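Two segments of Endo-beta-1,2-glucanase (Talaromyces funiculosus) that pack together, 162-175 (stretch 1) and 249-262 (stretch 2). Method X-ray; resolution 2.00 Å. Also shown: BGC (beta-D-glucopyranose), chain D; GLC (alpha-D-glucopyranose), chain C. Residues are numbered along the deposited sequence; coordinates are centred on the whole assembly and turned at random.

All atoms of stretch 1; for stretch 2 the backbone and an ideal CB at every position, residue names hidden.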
ATOM      1  N   PRO A 162      -9.785   4.455 -11.821  1.00 12.70           N
ATOM      2  CA  PRO A 162      -9.813   3.185 -11.102  1.00 12.52           C
ATOM      3  C   PRO A 162     -10.367   3.338  -9.679  1.00 12.83           C
ATOM      4  O   PRO A 162      -9.932   4.244  -8.924  1.00 13.16           O
ATOM      5  CB  PRO A 162      -8.318   2.845 -11.069  1.00 12.83           C
ATOM      6  CG  PRO A 162      -7.652   4.188 -10.827  1.00 12.78           C
ATOM      7  CD  PRO A 162      -8.536   5.193 -11.552  1.00 12.88           C
ATOM      8  N   GLY A 163     -11.322   2.475  -9.328  1.00 12.26           N
ATOM      9  CA  GLY A 163     -11.933   2.484  -8.014  1.00 12.48           C
ATOM     10  C   GLY A 163     -10.947   2.084  -6.919  1.00 12.32           C
ATOM     11  O   GLY A 163     -10.946   2.670  -5.837  1.00 12.45           O
ATOM     12  N   LEU A 164     -10.100   1.087  -7.205  1.00 12.01           N
ATOM     13  CA  LEU A 164      -9.240   0.491  -6.177  1.00 12.14           C
ATOM     14  C   LEU A 164      -8.325   1.559  -5.559  1.00 12.22           C
ATOM     15  O   LEU A 164      -8.290   1.731  -4.341  1.00 12.32           O
ATOM     16  CB  LEU A 164      -8.436  -0.652  -6.789  1.00 12.05           C
ATOM     17  CG  LEU A 164      -7.601  -1.481  -5.812  1.00 12.02           C
ATOM     18  CD1 LEU A 164      -7.556  -2.935  -6.261  1.00 11.86           C
ATOM     19  CD2 LEU A 164      -6.190  -0.922  -5.677  1.00 12.19           C
ATOM     20  N   ASP A 165      -7.573   2.257  -6.410  1.00 12.12           N
ATOM     21  CA  ASP A 165      -6.578   3.217  -5.952  1.00 12.21           C
ATOM     22  C   ASP A 165      -7.262   4.315  -5.132  1.00 11.99           C
ATOM     23  O   ASP A 165      -6.708   4.796  -4.151  1.00 11.57           O
ATOM     24  CB  ASP A 165      -5.815   3.839  -7.122  1.00 12.59           C
ATOM     25  CG  ASP A 165      -5.210   2.818  -8.057  1.00 12.70           C
ATOM     26  OD1 ASP A 165      -5.991   2.149  -8.749  1.00 13.06           O
ATOM     27  OD2 ASP A 165      -3.975   2.704  -8.079  1.00 13.33           O
ATOM     28  N   ASN A 166      -8.458   4.721  -5.575  1.00 11.62           N
ATOM     29  CA  ASN A 166      -9.199   5.802  -4.938  1.00 11.94           C
ATOM     30  C   ASN A 166      -9.719   5.344  -3.569  1.00 11.72           C
ATOM     31  O   ASN A 166      -9.709   6.124  -2.609  1.00 11.92           O
ATOM     32  CB  ASN A 166     -10.282   6.358  -5.872  1.00 11.74           C
ATOM     33  CG  ASN A 166      -9.679   7.324  -6.876  1.00 11.82           C
ATOM     34  OD1 ASN A 166      -9.369   8.461  -6.532  1.00 11.25           O
ATOM     35  ND2 ASN A 166      -9.442   6.863  -8.099  1.00 11.59           N
ATOM     36  N   GLY A 167     -10.138   4.079  -3.472  1.00 11.70           N
ATOM     37  CA  GLY A 167     -10.558   3.511  -2.183  1.00 11.78           C
ATOM     38  C   GLY A 167      -9.466   3.643  -1.134  1.00 11.69           C
ATOM     39  O   GLY A 167      -9.724   4.025   0.021  1.00 11.92           O
ATOM     40  N   GLU A 168      -8.231   3.351  -1.551  1.00 11.19           N
ATOM     41  CA  GLU A 168      -7.052   3.447  -0.682  1.00 10.77           C
ATOM     42  C   GLU A 168      -6.843   4.897  -0.226  1.00 10.68           C
ATOM     43  O   GLU A 168      -6.639   5.139   0.961  1.00 10.30           O
ATOM     44  CB  GLU A 168      -5.813   2.891  -1.385  1.00 10.58           C
ATOM     45  CG  GLU A 168      -5.908   1.400  -1.657  1.00 10.54           C
ATOM     46  CD  GLU A 168      -4.815   0.811  -2.534  1.00 10.52           C
ATOM     47  OE1 GLU A 168      -4.187   1.570  -3.284  1.00 10.95           O
ATOM     48  OE2 GLU A 168      -4.601  -0.404  -2.460  1.00 10.50           O
ATOM     49  N   LEU A 169      -6.903   5.847  -1.162  1.00 10.57           N
ATOM     50  CA  LEU A 169      -6.665   7.251  -0.852  1.00 11.06           C
ATOM     51  C   LEU A 169      -7.720   7.784   0.126  1.00 11.50           C
ATOM     52  O   LEU A 169      -7.393   8.532   1.055  1.00 12.24           O
ATOM     53  CB  LEU A 169      -6.663   8.061  -2.150  1.00 11.07           C
ATOM     54  CG  LEU A 169      -6.528   9.579  -1.998  1.00 11.04           C
ATOM     55  CD1 LEU A 169      -5.316   9.963  -1.165  1.00 11.19           C
ATOM     56  CD2 LEU A 169      -6.462  10.237  -3.363  1.00 10.80           C
ATOM     57  N   LEU A 170      -8.987   7.424  -0.089  1.00 12.06           N
ATOM     58  CA  LEU A 170     -10.084   8.040   0.647  1.00 12.29           C
ATOM     59  C   LEU A 170      -9.995   7.717   2.144  1.00 12.18           C
ATOM     60  O   LEU A 170     -10.155   8.620   2.981  1.00 12.11           O
ATOM     61  CB  LEU A 170     -11.414   7.603   0.034  1.00 12.72           C
ATOM     62  CG  LEU A 170     -11.733   8.289  -1.288  1.00 13.24           C
ATOM     63  CD1 LEU A 170     -12.838   7.557  -2.032  1.00 13.85           C
ATOM     64  CD2 LEU A 170     -12.101   9.747  -1.052  1.00 13.45           C
ATOM     65  N   TRP A 171      -9.706   6.461   2.492  1.00 12.16           N
ATOM     66  CA  TRP A 171      -9.591   6.081   3.913  1.00 12.17           C
ATOM     67  C   TRP A 171      -8.295   6.654   4.505  1.00 11.93           C
ATOM     68  O   TRP A 171      -8.235   6.919   5.703  1.00 11.92           O
ATOM     69  CB  TRP A 171      -9.725   4.564   4.108  1.00 12.04           C
ATOM     70  CG  TRP A 171     -11.119   4.080   3.854  1.00 12.54           C
ATOM     71  CD1 TRP A 171     -11.558   3.391   2.761  1.00 12.36           C
ATOM     72  CD2 TRP A 171     -12.278   4.285   4.689  1.00 12.50           C
ATOM     73  NE1 TRP A 171     -12.899   3.147   2.864  1.00 12.84           N
ATOM     74  CE2 TRP A 171     -13.368   3.679   4.036  1.00 12.47           C
ATOM     75  CE3 TRP A 171     -12.498   4.914   5.919  1.00 12.93           C
ATOM     76  CZ2 TRP A 171     -14.655   3.679   4.568  1.00 12.90           C
ATOM     77  CZ3 TRP A 171     -13.772   4.929   6.446  1.00 13.07           C
ATOM     78  CH2 TRP A 171     -14.832   4.307   5.783  1.00 13.27           C
ATOM     79  N   ALA A 172      -7.268   6.872   3.673  1.00 11.89           N
ATOM     80  CA  ALA A 172      -6.037   7.507   4.158  1.00 12.15           C
ATOM     81  C   ALA A 172      -6.330   8.965   4.551  1.00 12.11           C
ATOM     82  O   ALA A 172      -5.893   9.437   5.600  1.00 11.96           O
ATOM     83  CB  ALA A 172      -4.939   7.407   3.129  1.00 12.19           C
ATOM     84  N   VAL A 173      -7.093   9.662   3.707  1.00 12.29           N
ATOM     85  CA  VAL A 173      -7.488  11.054   3.954  1.00 12.36           C
ATOM     86  C   VAL A 173      -8.392  11.121   5.193  1.00 12.48           C
ATOM     87  O   VAL A 173      -8.270  12.034   5.997  1.00 12.70           O
ATOM     88  CB  VAL A 173      -8.138  11.690   2.710  1.00 12.30           C
ATOM     89  CG1 VAL A 173      -8.840  13.005   3.035  1.00 12.52           C
ATOM     90  CG2 VAL A 173      -7.116  11.898   1.601  1.00 12.13           C
ATOM     91  N   TYR A 174      -9.294  10.145   5.321  1.00 13.04           N
ATOM     92  CA  TYR A 174     -10.187   9.988   6.478  1.00 13.30           C
ATOM     93  C   TYR A 174      -9.344   9.943   7.764  1.00 13.95           C
ATOM     94  O   TYR A 174      -9.613  10.692   8.721  1.00 14.70           O
ATOM     95  CB  TYR A 174     -11.038   8.734   6.256  1.00 13.14           C
ATOM     96  CG  TYR A 174     -12.223   8.514   7.163  1.00 13.30           C
ATOM     97  CD1 TYR A 174     -13.486   8.963   6.806  1.00 13.08           C
ATOM     98  CD2 TYR A 174     -12.110   7.756   8.317  1.00 13.22           C
ATOM     99  CE1 TYR A 174     -14.596   8.705   7.594  1.00 13.00           C
ATOM    100  CE2 TYR A 174     -13.212   7.488   9.119  1.00 13.54           C
ATOM    101  CZ  TYR A 174     -14.459   7.971   8.761  1.00 13.25           C
ATOM    102  OH  TYR A 174     -15.546   7.704   9.546  1.00 14.12           O
ATOM    103  N   ALA A 175      -8.295   9.111   7.761  1.00 13.62           N
ATOM    104  CA  ALA A 175      -7.331   9.011   8.882  1.00 13.83           C
ATOM    105  C   ALA A 175      -6.636  10.353   9.144  1.00 13.72           C
ATOM    106  O   ALA A 175      -6.528  10.789  10.300  1.00 13.77           O
ATOM    107  CB  ALA A 175      -6.307   7.944   8.602  1.00 13.55           C
ATOM    108  N   UNK A 249      -9.626  -8.224  -1.682  1.00 12.26           N
ATOM    109  CA  UNK A 249      -8.308  -7.564  -1.729  1.00 12.34           C
ATOM    110  C   UNK A 249      -8.543  -6.044  -1.633  1.00 12.42           C
ATOM    111  O   UNK A 249      -9.493  -5.623  -0.994  1.00 11.76           O
ATOM    112  CB  UNK A 249      -7.547  -7.927  -3.006  1.00 12.34           C
ATOM    113  N   UNK A 250      -7.660  -5.228  -2.220  1.00 12.26           N
ATOM    114  CA  UNK A 250      -7.560  -3.804  -1.853  1.00 12.17           C
ATOM    115  C   UNK A 250      -8.821  -3.045  -2.263  1.00 11.79           C
ATOM    116  O   UNK A 250      -9.162  -2.035  -1.645  1.00 11.80           O
ATOM    117  CB  UNK A 250      -6.332  -3.167  -2.506  1.00 12.17           C
ATOM    118  N   UNK A 251      -9.513  -3.547  -3.293  1.00 11.40           N
ATOM    119  CA  UNK A 251     -10.727  -2.943  -3.801  1.00 11.36           C
ATOM    120  C   UNK A 251     -11.856  -2.921  -2.783  1.00 11.45           C
ATOM    121  O   UNK A 251     -12.813  -2.156  -2.929  1.00 11.41           O
ATOM    122  CB  UNK A 251     -11.184  -3.687  -5.057  1.00 11.36           C
ATOM    123  N   UNK A 252     -11.750  -3.737  -1.732  1.00 11.59           N
ATOM    124  CA  UNK A 252     -12.793  -3.795  -0.710  1.00 12.03           C
ATOM    125  C   UNK A 252     -12.935  -2.447   0.011  1.00 11.76           C
ATOM    126  O   UNK A 252     -14.025  -2.113   0.501  1.00 11.91           O
ATOM    127  CB  UNK A 252     -12.483  -4.903   0.298  1.00 12.03           C
ATOM    128  N   UNK A 253     -11.853  -1.673   0.071  1.00 11.65           N
ATOM    129  CA  UNK A 253     -11.895  -0.337   0.686  1.00 11.71           C
ATOM    130  C   UNK A 253     -12.939   0.529  -0.030  1.00 12.14           C
ATOM    131  O   UNK A 253     -13.701   1.256   0.620  1.00 11.80           O
ATOM    132  CB  UNK A 253     -10.519   0.330   0.632  1.00 11.71           C
ATOM    133  N   UNK A 254     -12.996   0.420  -1.362  1.00 12.50           N
ATOM    134  CA  UNK A 254     -13.925   1.219  -2.129  1.00 13.17           C
ATOM    135  C   UNK A 254     -15.364   0.754  -1.887  1.00 13.09           C
ATOM    136  O   UNK A 254     -16.271   1.591  -1.819  1.00 13.62           O
ATOM    137  CB  UNK A 254     -13.579   1.150  -3.618  1.00 13.17           C
ATOM    138  N   UNK A 255     -15.571  -0.561  -1.761  1.00 12.89           N
ATOM    139  CA  UNK A 255     -16.880  -1.108  -1.405  1.00 13.16           C
ATOM    140  C   UNK A 255     -17.441  -0.385  -0.173  1.00 13.24           C
ATOM    141  O   UNK A 255     -18.596   0.042  -0.182  1.00 12.93           O
ATOM    142  CB  UNK A 255     -16.779  -2.612  -1.142  1.00 13.16           C
ATOM    143  N   UNK A 256     -16.618  -0.261   0.875  1.00 13.08           N
ATOM    144  CA  UNK A 256     -17.023   0.386   2.123  1.00 13.49           C
ATOM    145  C   UNK A 256     -17.391   1.853   1.885  1.00 13.87           C
ATOM    146  O   UNK A 256     -18.305   2.378   2.550  1.00 13.35           O
ATOM    147  CB  UNK A 256     -15.904   0.285   3.162  1.00 13.49           C
ATOM    148  N   UNK A 257     -16.645   2.518   0.995  1.00 13.95           N
ATOM    149  CA  UNK A 257     -16.908   3.906   0.670  1.00 14.10           C
ATOM    150  C   UNK A 257     -18.335   4.059   0.123  1.00 14.85           C
ATOM    151  O   UNK A 257     -19.089   4.935   0.585  1.00 14.62           O
ATOM    152  CB  UNK A 257     -15.881   4.421  -0.341  1.00 14.10           C
ATOM    153  N   UNK A 258     -18.701   3.199  -0.837  1.00 15.05           N
ATOM    154  CA  UNK A 258     -20.036   3.190  -1.417  1.00 15.38           C
ATOM    155  C   UNK A 258     -21.080   2.888  -0.340  1.00 15.71           C
ATOM    156  O   UNK A 258     -22.097   3.572  -0.264  1.00 15.69           O
ATOM    157  CB  UNK A 258     -20.121   2.165  -2.550  1.00 15.38           C
ATOM    158  N   UNK A 259     -20.828   1.860   0.480  1.00 15.11           N
ATOM    159  CA  UNK A 259     -21.814   1.434   1.469  1.00 15.19           C
ATOM    160  C   UNK A 259     -22.115   2.575   2.449  1.00 14.86           C
ATOM    161  O   UNK A 259     -23.271   2.886   2.688  1.00 16.04           O
ATOM    162  CB  UNK A 259     -21.316   0.199   2.223  1.00 15.19           C
ATOM    163  N   UNK A 260     -21.079   3.156   3.050  1.00 13.62           N
ATOM    164  CA  UNK A 260     -21.279   4.123   4.104  1.00 14.15           C
ATOM    165  C   UNK A 260     -21.724   5.485   3.559  1.00 14.62           C
ATOM    166  O   UNK A 260     -22.492   6.153   4.227  1.00 15.20           O
ATOM    167  CB  UNK A 260     -19.991   4.275   4.916  1.00 14.15           C
ATOM    168  N   UNK A 261     -21.232   5.892   2.381  1.00 14.51           N
ATOM    169  CA  UNK A 261     -21.321   7.298   1.961  1.00 14.86           C
ATOM    170  C   UNK A 261     -21.963   7.504   0.582  1.00 15.24           C
ATOM    171  O   UNK A 261     -22.191   8.649   0.198  1.00 16.21           O
ATOM    172  CB  UNK A 261     -19.919   7.911   1.953  1.00 14.86           C
ATOM    173  N   UNK A 262     -22.250   6.431  -0.156  1.00 15.11           N
ATOM    174  CA  UNK A 262     -22.618   6.537  -1.552  1.00 15.61           C
ATOM    175  C   UNK A 262     -24.097   6.835  -1.783  1.00 16.33           C
ATOM    176  O   UNK A 262     -24.464   7.162  -2.902  1.00 15.55           O
ATOM    177  CB  UNK A 262     -22.243   5.240  -2.271  1.00 15.61           C
TER
HETATM  178  C2  BGC D   2      -3.803  -1.842  -9.572  1.00 17.05           C
HETATM  179  C3  BGC D   2      -4.150  -0.360  -9.664  1.00 17.00           C
HETATM  180  C4  BGC D   2      -4.721  -0.041 -11.041  1.00 16.65           C
HETATM  181  C5  BGC D   2      -5.923  -0.952 -11.289  1.00 17.02           C
HETATM  182  C6  BGC D   2      -6.596  -0.785 -12.634  1.00 16.85           C
HETATM  183  C1  BGC D   2      -5.018  -2.678  -9.936  1.00 16.78           C
HETATM  184  O2  BGC D   2      -3.456  -2.182  -8.236  1.00 17.55           O
HETATM  185  O3  BGC D   2      -3.005   0.455  -9.436  1.00 16.79           O
HETATM  186  O4  BGC D   2      -5.125   1.319 -11.078  1.00 16.26           O
HETATM  187  O5  BGC D   2      -5.524  -2.313 -11.207  1.00 17.18           O
HETATM  188  O6  BGC D   2      -5.655  -1.039 -13.652  1.00 17.90           O
HETATM  189  C1  GLC C   1      -6.029  -5.992 -10.102  1.00 15.78           C
HETATM  190  C2  GLC C   1      -5.511  -4.904  -9.188  1.00 16.13           C
HETATM  191  C3  GLC C   1      -4.717  -5.498  -8.039  1.00 16.29           C
HETATM  192  C4  GLC C   1      -5.596  -6.460  -7.260  1.00 16.20           C
HETATM  193  C5  GLC C   1      -6.122  -7.534  -8.214  1.00 15.62           C
HETATM  194  C6  GLC C   1      -7.131  -8.447  -7.522  1.00 15.37           C
HETATM  195  O1  GLC C   1      -4.866  -6.576 -10.727  1.00 16.60           O
HETATM  196  O2  GLC C   1      -4.643  -4.062  -9.961  1.00 16.46           O
HETATM  197  O3  GLC C   1      -4.237  -4.486  -7.154  1.00 16.68           O
HETATM  198  O4  GLC C   1      -4.857  -7.014  -6.164  1.00 15.95           O
HETATM  199  O5  GLC C   1      -6.771  -6.936  -9.342  1.00 15.46           O
HETATM  200  O6  GLC C   1      -8.270  -7.703  -7.079  1.00 15.25           O

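Position 249 opens a type I turn with no atom of stretch 1 within reach of its ideal CB, leaving the choice wide. It is Y249, whose ring edge lies near GLC.

At 250, CB points toward stretch 1 and comes tightly up to E168 OE2. A basic or hydrogen-bonding chain would suit that carboxylate, but GLC lies within reach of a longer chain, and an acidic one could accept from its hydroxyls. The residue is E250: GLC O4 donates to OE1 (2.6 Å) and GLC O3 to OE2 (2.5 Å). The like charges, E168 OE2 and E250 OE2, stand 4.3 Å apart, and one water donates to both.

At 251, a CB would sit 3.9 Å from L164 CD1, so a small residue suits without being demanded; it is G251.

Position 252 is out of reach, open to many helix formers; it is E252.

At 253, CB points toward G167 and W171, asking for a medium apolar chain. L253 lays its CD1 3.8 Å from E168 CA, while its backbone O accepts a hydrogen bond from W171 NE1 (3.0 Å).

At 254, CA lies 4.1 Å from G167 CA. CB points sideways, past G163 and G167, and a flat ring or a slim aliphatic chain could follow these glycines. F254 places one ring face over G163 CA.

Position 255 points away and is undemanding; it is T255.

At 256, CB points toward W171, 3.9 Å from its CZ2; many apolar chains would fit. W256 makes this contact through CB, while its ring leads away.

At 257, CB points sideways, 4.7 Å from L170 CD1 and 4.6 Å from W171 NE1; a long apolar or aromatic chain could reach both. W257 does: L170 CD1 sits 3.5 Å from the centroid of its five-membered ring, over the face, and its edge meets the face of W171.

Positions 258 and 259 are out of reach, so most helix-compatible chains, polar or apolar, would do; they are L258 and Q259.

At 260, CB points toward W171, 5.2 Å from its CH2, leaving room for a large apolar chain. F260 brings CD2 to 4.0 Å from W171 CH2.

At 261, CB points toward stretch 1 but is distant, so only a long chain can make contact. F261 brings CZ to 4.0 Å from Y174 CE1. With L253, W257 and F260 it forms the hole that receives W171.

At 262, a CB would clash with the O of 258, 2.6 Å away; G262 avoids this.

Stretch 2 (249-262) YEGELFTWWLQFFG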
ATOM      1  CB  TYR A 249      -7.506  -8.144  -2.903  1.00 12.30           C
ATOM      2  CG  TYR A 249      -7.708  -9.634  -3.034  1.00 12.22           C
ATOM      3  CD1 TYR A 249      -7.463 -10.492  -1.969  1.00 12.45           C
ATOM      4  CD2 TYR A 249      -8.241 -10.183  -4.185  1.00 12.37           C
ATOM      5  CE1 TYR A 249      -7.717 -11.856  -2.061  1.00 12.12           C
ATOM      6  CE2 TYR A 249      -8.512 -11.538  -4.292  1.00 12.03           C
ATOM      7  CZ  TYR A 249      -8.247 -12.381  -3.229  1.00 11.89           C
ATOM      8  OH  TYR A 249      -8.509 -13.718  -3.346  1.00 11.28           O
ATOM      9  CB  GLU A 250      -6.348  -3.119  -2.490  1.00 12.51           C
ATOM     10  CG  GLU A 250      -5.081  -3.950  -2.478  1.00 12.57           C
ATOM     11  CD  GLU A 250      -4.858  -4.658  -3.796  1.00 13.27           C
ATOM     12  OE1 GLU A 250      -5.395  -5.778  -3.957  1.00 13.19           O
ATOM     13  OE2 GLU A 250      -4.214  -4.043  -4.688  1.00 14.35           O
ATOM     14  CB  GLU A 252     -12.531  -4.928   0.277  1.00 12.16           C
ATOM     15  CG  GLU A 252     -13.732  -5.234   1.150  1.00 12.41           C
ATOM     16  CD  GLU A 252     -13.583  -6.549   1.884  1.00 12.90           C
ATOM     17  OE1 GLU A 252     -13.051  -6.530   3.015  1.00 12.77           O
ATOM     18  OE2 GLU A 252     -13.948  -7.591   1.298  1.00 12.74           O
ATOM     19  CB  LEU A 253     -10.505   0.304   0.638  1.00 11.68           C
ATOM     20  CG  LEU A 253      -9.460  -0.313   1.568  1.00 11.83           C
ATOM     21  CD1 LEU A 253      -8.156   0.464   1.487  1.00 11.85           C
ATOM     22  CD2 LEU A 253      -9.966  -0.368   3.003  1.00 12.03           C
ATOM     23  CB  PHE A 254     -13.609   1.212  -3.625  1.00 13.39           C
ATOM     24  CG  PHE A 254     -14.362   2.310  -4.325  1.00 13.58           C
ATOM     25  CD1 PHE A 254     -13.942   3.620  -4.215  1.00 13.60           C
ATOM     26  CD2 PHE A 254     -15.556   2.051  -4.976  1.00 13.92           C
ATOM     27  CE1 PHE A 254     -14.662   4.649  -4.803  1.00 14.03           C
ATOM     28  CE2 PHE A 254     -16.268   3.081  -5.568  1.00 13.84           C
ATOM     29  CZ  PHE A 254     -15.822   4.372  -5.479  1.00 13.73           C
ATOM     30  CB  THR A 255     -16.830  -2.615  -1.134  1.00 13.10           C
ATOM     31  OG1 THR A 255     -16.256  -3.260  -2.268  1.00 13.82           O
ATOM     32  CG2 THR A 255     -18.195  -3.209  -0.866  1.00 13.03           C
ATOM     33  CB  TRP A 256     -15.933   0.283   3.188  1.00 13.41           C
ATOM     34  CG  TRP A 256     -15.753  -1.089   3.765  1.00 13.88           C
ATOM     35  CD1 TRP A 256     -14.630  -1.860   3.695  1.00 13.65           C
ATOM     36  CD2 TRP A 256     -16.710  -1.835   4.543  1.00 13.94           C
ATOM     37  NE1 TRP A 256     -14.824  -3.035   4.370  1.00 14.26           N
ATOM     38  CE2 TRP A 256     -16.085  -3.046   4.907  1.00 13.92           C
ATOM     39  CE3 TRP A 256     -18.019  -1.595   4.980  1.00 14.11           C
ATOM     40  CZ2 TRP A 256     -16.730  -4.017   5.667  1.00 14.05           C
ATOM     41  CZ3 TRP A 256     -18.662  -2.556   5.734  1.00 14.25           C
ATOM     42  CH2 TRP A 256     -18.020  -3.747   6.074  1.00 14.60           C
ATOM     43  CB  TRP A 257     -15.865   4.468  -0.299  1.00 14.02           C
ATOM     44  CG  TRP A 257     -15.824   5.962  -0.253  1.00 13.84           C
ATOM     45  CD1 TRP A 257     -16.325   6.840  -1.167  1.00 14.03           C
ATOM     46  CD2 TRP A 257     -15.308   6.757   0.828  1.00 13.98           C
ATOM     47  NE1 TRP A 257     -16.121   8.129  -0.748  1.00 13.60           N
ATOM     48  CE2 TRP A 257     -15.496   8.108   0.473  1.00 13.72           C
ATOM     49  CE3 TRP A 257     -14.682   6.454   2.042  1.00 14.10           C
ATOM     50  CZ2 TRP A 257     -15.079   9.154   1.299  1.00 14.22           C
ATOM     51  CZ3 TRP A 257     -14.273   7.485   2.860  1.00 14.25           C
ATOM     52  CH2 TRP A 257     -14.474   8.817   2.490  1.00 14.36           C
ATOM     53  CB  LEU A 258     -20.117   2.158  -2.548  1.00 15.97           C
ATOM     54  CG  LEU A 258     -19.555   2.605  -3.897  1.00 16.27           C
ATOM     55  CD1 LEU A 258     -19.497   1.436  -4.864  1.00 16.47           C
ATOM     56  CD2 LEU A 258     -20.388   3.742  -4.476  1.00 15.86           C
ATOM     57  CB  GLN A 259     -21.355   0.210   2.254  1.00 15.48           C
ATOM     58  CG  GLN A 259     -22.204  -0.032   3.496  1.00 15.97           C
ATOM     59  CD  GLN A 259     -22.034  -1.415   4.069  1.00 15.90           C
ATOM     60  OE1 GLN A 259     -21.392  -2.274   3.481  1.00 15.45           O
ATOM     61  NE2 GLN A 259     -22.640  -1.642   5.224  1.00 16.26           N
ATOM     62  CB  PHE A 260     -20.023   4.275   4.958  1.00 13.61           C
ATOM     63  CG  PHE A 260     -19.692   3.051   5.768  1.00 14.13           C
ATOM     64  CD1 PHE A 260     -20.657   2.437   6.553  1.00 14.44           C
ATOM     65  CD2 PHE A 260     -18.411   2.521   5.759  1.00 14.48           C
ATOM     66  CE1 PHE A 260     -20.343   1.318   7.309  1.00 14.84           C
ATOM     67  CE2 PHE A 260     -18.102   1.395   6.508  1.00 14.85           C
ATOM     68  CZ  PHE A 260     -19.068   0.795   7.286  1.00 14.83           C
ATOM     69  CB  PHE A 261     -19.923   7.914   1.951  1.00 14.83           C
ATOM     70  CG  PHE A 261     -19.237   7.852   3.289  1.00 14.99           C
ATOM     71  CD1 PHE A 261     -19.830   8.424   4.405  1.00 14.71           C
ATOM     72  CD2 PHE A 261     -17.997   7.241   3.427  1.00 15.00           C
ATOM     73  CE1 PHE A 261     -19.204   8.368   5.639  1.00 15.05           C
ATOM     74  CE2 PHE A 261     -17.372   7.184   4.660  1.00 15.02           C
ATOM     75  CZ  PHE A 261     -17.976   7.743   5.767  1.00 15.23           C
TER
HETATM   76  O   HOH W   1     -10.051   0.283  -2.806  1.00  9.77           O
HETATM   77  O   HOH W   2      -2.999  -1.495  -4.198  1.00 19.59           O
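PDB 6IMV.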